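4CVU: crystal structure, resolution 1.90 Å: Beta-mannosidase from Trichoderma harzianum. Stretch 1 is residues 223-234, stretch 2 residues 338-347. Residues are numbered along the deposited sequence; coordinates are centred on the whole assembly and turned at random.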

# COMPACT_ATOMS: atom_id res chain seq x y z
N GLY A 223 -11.20 56.02 16.92
CA GLY A 223 -10.90 57.02 15.89
C GLY A 223 -9.86 56.62 14.86
O GLY A 223 -9.28 57.47 14.18
N GLY A 224 -9.63 55.31 14.72
CA GLY A 224 -8.58 54.82 13.83
C GLY A 224 -9.11 54.10 12.60
O GLY A 224 -10.24 54.32 12.16
N GLU A 225 -8.26 53.24 12.06
CA GLU A 225 -8.59 52.48 10.87
C GLU A 225 -9.72 51.50 11.17
O GLU A 225 -9.82 50.97 12.26
CB GLU A 225 -7.34 51.71 10.42
CG GLU A 225 -7.01 51.83 8.95
CD GLU A 225 -6.08 50.72 8.46
OE1 GLU A 225 -5.55 49.94 9.29
OE2 GLU A 225 -5.88 50.61 7.23
N LEU A 226 -10.57 51.25 10.19
CA LEU A 226 -11.56 50.19 10.30
C LEU A 226 -10.96 48.87 9.72
O LEU A 226 -9.91 48.88 9.10
CB LEU A 226 -12.82 50.57 9.53
CG LEU A 226 -13.43 51.94 9.90
CD1 LEU A 226 -14.70 52.16 9.10
CD2 LEU A 226 -13.71 52.02 11.39
N TYR A 227 -11.65 47.76 9.95
CA TYR A 227 -11.27 46.45 9.38
C TYR A 227 -12.31 45.96 8.37
O TYR A 227 -13.49 45.95 8.66
CB TYR A 227 -11.09 45.41 10.48
CG TYR A 227 -10.89 44.03 9.90
CD1 TYR A 227 -9.67 43.66 9.35
CD2 TYR A 227 -11.94 43.13 9.84
CE1 TYR A 227 -9.49 42.41 8.77
CE2 TYR A 227 -11.78 41.88 9.26
CZ TYR A 227 -10.55 41.52 8.74
OH TYR A 227 -10.40 40.26 8.17
N SER A 228 -11.85 45.51 7.21
CA SER A 228 -12.76 45.07 6.15
C SER A 228 -13.16 43.60 6.33
O SER A 228 -12.31 42.72 6.36
CB SER A 228 -12.09 45.23 4.79
OG SER A 228 -12.91 44.69 3.78
N LEU A 229 -14.46 43.34 6.46
CA LEU A 229 -14.98 41.97 6.57
C LEU A 229 -15.24 41.32 5.22
O LEU A 229 -14.86 40.17 5.00
CB LEU A 229 -16.29 41.96 7.36
CG LEU A 229 -16.15 42.11 8.87
CD1 LEU A 229 -17.46 42.55 9.48
CD2 LEU A 229 -15.64 40.82 9.51
N ASN A 230 -15.90 42.06 4.34
CA ASN A 230 -16.47 41.52 3.10
C ASN A 230 -16.90 42.70 2.20
O ASN A 230 -17.32 43.75 2.70
CB ASN A 230 -17.69 40.64 3.42
CG ASN A 230 -18.17 39.83 2.24
OD1 ASN A 230 -17.43 39.61 1.28
ND2 ASN A 230 -19.41 39.33 2.30
N THR A 231 -16.83 42.53 0.88
CA THR A 231 -17.10 43.62 -0.06
C THR A 231 -17.87 43.11 -1.28
O THR A 231 -17.41 42.22 -1.99
CB THR A 231 -15.78 44.27 -0.51
OG1 THR A 231 -15.10 44.86 0.62
CG2 THR A 231 -16.03 45.35 -1.56
N ASP A 232 -19.06 43.68 -1.51
CA ASP A 232 -19.90 43.34 -2.66
C ASP A 232 -19.68 44.41 -3.71
O ASP A 232 -20.01 45.59 -3.48
CB ASP A 232 -21.37 43.27 -2.23
CG ASP A 232 -22.32 42.84 -3.38
OD1 ASP A 232 -21.96 42.98 -4.58
OD2 ASP A 232 -23.46 42.39 -3.05
N ILE A 233 -19.09 44.01 -4.84
CA ILE A 233 -18.98 44.87 -6.04
C ILE A 233 -19.93 44.29 -7.06
O ILE A 233 -19.88 43.05 -7.37
CB ILE A 233 -17.58 44.89 -6.64
CG1 ILE A 233 -16.50 45.27 -5.60
CG2 ILE A 233 -17.53 45.86 -7.81
CD1 ILE A 233 -16.66 46.64 -4.99
N ASP A 234 -20.83 45.14 -7.56
CA ASP A 234 -21.84 44.72 -8.54
C ASP A 234 -21.69 45.66 -9.73
O ASP A 234 -21.99 46.85 -9.64
CB ASP A 234 -23.24 44.80 -7.94
CG ASP A 234 -24.28 44.03 -8.75
OD1 ASP A 234 -23.94 43.17 -9.62
OD2 ASP A 234 -25.47 44.28 -8.52
N PRO A 338 -8.09 57.90 4.28
CA PRO A 338 -9.14 56.89 4.45
C PRO A 338 -8.97 56.05 5.68
O PRO A 338 -7.85 55.79 6.09
CB PRO A 338 -8.99 56.03 3.20
CG PRO A 338 -8.44 56.96 2.19
CD PRO A 338 -7.46 57.80 2.96
N ILE A 339 -10.07 55.65 6.29
CA ILE A 339 -10.05 54.73 7.42
C ILE A 339 -10.50 53.30 7.04
O ILE A 339 -10.39 52.41 7.86
CB ILE A 339 -10.93 55.24 8.59
CG1 ILE A 339 -12.38 55.45 8.14
CG2 ILE A 339 -10.35 56.53 9.17
CD1 ILE A 339 -13.33 55.59 9.31
N LEU A 340 -11.02 53.12 5.82
CA LEU A 340 -11.38 51.79 5.29
C LEU A 340 -11.03 51.71 3.80
O LEU A 340 -11.49 52.52 3.01
CB LEU A 340 -12.87 51.49 5.51
CG LEU A 340 -13.46 50.19 4.99
CD1 LEU A 340 -12.81 48.99 5.69
CD2 LEU A 340 -14.96 50.17 5.20
N VAL A 341 -10.21 50.74 3.43
CA VAL A 341 -9.79 50.55 2.04
C VAL A 341 -10.03 49.09 1.66
O VAL A 341 -9.76 48.20 2.45
CB VAL A 341 -8.30 50.92 1.88
CG1 VAL A 341 -7.85 50.76 0.43
CG2 VAL A 341 -8.06 52.34 2.35
N SER A 342 -10.59 48.85 0.49
CA SER A 342 -10.87 47.47 0.03
C SER A 342 -10.53 47.38 -1.44
O SER A 342 -10.82 48.30 -2.19
CB SER A 342 -12.35 47.14 0.22
OG SER A 342 -12.61 45.79 -0.10
N GLN A 343 -9.91 46.27 -1.84
CA GLN A 343 -9.53 46.06 -3.22
C GLN A 343 -10.04 44.70 -3.71
O GLN A 343 -9.89 43.71 -3.04
CB GLN A 343 -8.03 46.13 -3.35
CG GLN A 343 -7.54 46.01 -4.78
CD GLN A 343 -6.04 46.20 -4.88
OE1 GLN A 343 -5.44 46.98 -4.11
NE2 GLN A 343 -5.41 45.50 -5.81
N ARG A 344 -10.65 44.70 -4.89
CA ARG A 344 -11.05 43.50 -5.58
C ARG A 344 -10.62 43.55 -7.04
O ARG A 344 -10.38 44.62 -7.60
CB ARG A 344 -12.58 43.35 -5.48
CG ARG A 344 -13.11 43.06 -4.07
CD ARG A 344 -12.54 41.79 -3.47
NE ARG A 344 -13.17 41.41 -2.21
CZ ARG A 344 -12.75 41.77 -1.00
NH1 ARG A 344 -11.70 42.54 -0.84
NH2 ARG A 344 -13.39 41.35 0.07
N ARG A 345 -10.53 42.39 -7.68
CA ARG A 345 -10.32 42.33 -9.13
C ARG A 345 -11.66 42.00 -9.81
O ARG A 345 -12.35 41.07 -9.43
CB ARG A 345 -9.23 41.33 -9.49
CG ARG A 345 -8.91 41.33 -10.98
CD ARG A 345 -7.68 40.51 -11.35
NE ARG A 345 -7.89 39.08 -11.15
CZ ARG A 345 -7.03 38.12 -11.44
NH1 ARG A 345 -5.86 38.40 -11.98
NH2 ARG A 345 -7.37 36.85 -11.21
N VAL A 346 -12.02 42.80 -10.80
CA VAL A 346 -13.35 42.72 -11.41
C VAL A 346 -13.32 42.69 -12.94
O VAL A 346 -12.31 42.94 -13.55
CB VAL A 346 -14.23 43.92 -10.94
CG1 VAL A 346 -14.30 43.95 -9.43
CG2 VAL A 346 -13.70 45.25 -11.46
N GLY A 347 -14.47 42.40 -13.55
CA GLY A 347 -14.63 42.46 -15.00
C GLY A 347 -15.91 43.18 -15.38
O GLY A 347 -16.88 43.21 -14.60
O HOH W 1 -10.99 44.02 1.60
O HOH W 2 -14.77 38.88 0.89
O HOH W 3 -15.37 39.71 -1.71

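Contact between residues 223-234 and 338-347 of this beta-mannosidase. The two strands, 227-234 and the one through 340-346, run in the same general direction at 42° to each other, with an axial approach of 6.9 Å. The strands meet mainly through side chains and water; the two stretches as a whole bury 563 Å², both sides summed. The backbones are closest just before strand 227-234 begins, where the CA atoms of Glu 225 and Ile 339 lie 4.4 Å apart. Here the one direct backbone hydrogen bond forms: Leu 226 N donates to Ile 339 O at 2.6 Å, short and nearly straight (168°). The same carbonyl also receives a CA-H...O contact, Glu 225 CA to Ile 339 O at 3.5 Å. Glu 225 itself points sideways, and its OE1 is satisfied elsewhere in the structure.

Around this bond the packing is apolar. Leu 226 (m, t) points toward the other stretch and sets its CD1 3.7 Å from Ile 339 CD1 and 4.1 Å from Leu 340 CB, so that the amide lies beside a greasy cluster. Ile 339, with chi1 in p, also uses its second branch: its CG2 lies 3.7 Å from Gly 224 O. Leu 340 (t, p) brings CD1 to 3.9 Å from both Ser 228 N and Ser 228 CB, covering the start of the strand with methyl surface.

Farther along, the CA atoms separate to 6.8 Å at Ser 228 and Ser 342, and the contact becomes polar. Thr 231 (m) and Ser 342 (t) both point toward the opposite stretch and hydrogen-bond through Thr 231 OG1 and Ser 342 OG at 2.8 Å; either hydroxyl could be the donor. Ser 228 OG is 4.0 Å from Ser 342 OG, and water 1 links the two, at 3.0 Å from Ser 228 OG and 2.9 Å from Ser 342 OG. This water also accepts from Arg 344 NH1 at 2.9 Å. Small hydroxyl side chains suit this place, since each can bond while leaving space for the water.

Arg 344 (m, m, t, with chi4 at -91°) has every guanidinium nitrogen engaged. Besides water 1, NH1 donates to Gln 343 O at 3.1 Å within its own stretch. Its NH2 donates to water 2 at 2.9 Å, and that water donates to Asn 230 OD1 at 2.8 Å; NE donates to water 3 at 2.8 Å, and that water donates to Thr 231 O at 3.2 Å. No direct hydrogen bond joins the arginine to the first strand: water carries the link. Thr 231 CB lies over one face of the guanidinium, 3.8 Å from Arg 344 NH2. Asn 230 OD1 also takes a weak bond from Thr 231 N at 3.0 Å, while Asn 230 ND2 is satisfied elsewhere in the structure.

Beyond the waters the contact is apolar again. Ile 233 (m, m) places CG1 4.3 Å from Arg 344 CG, against the aliphatic part of the arginine, and CG2 4.1 Å from Val 346 CG1; both hydrocarbon residues are buried.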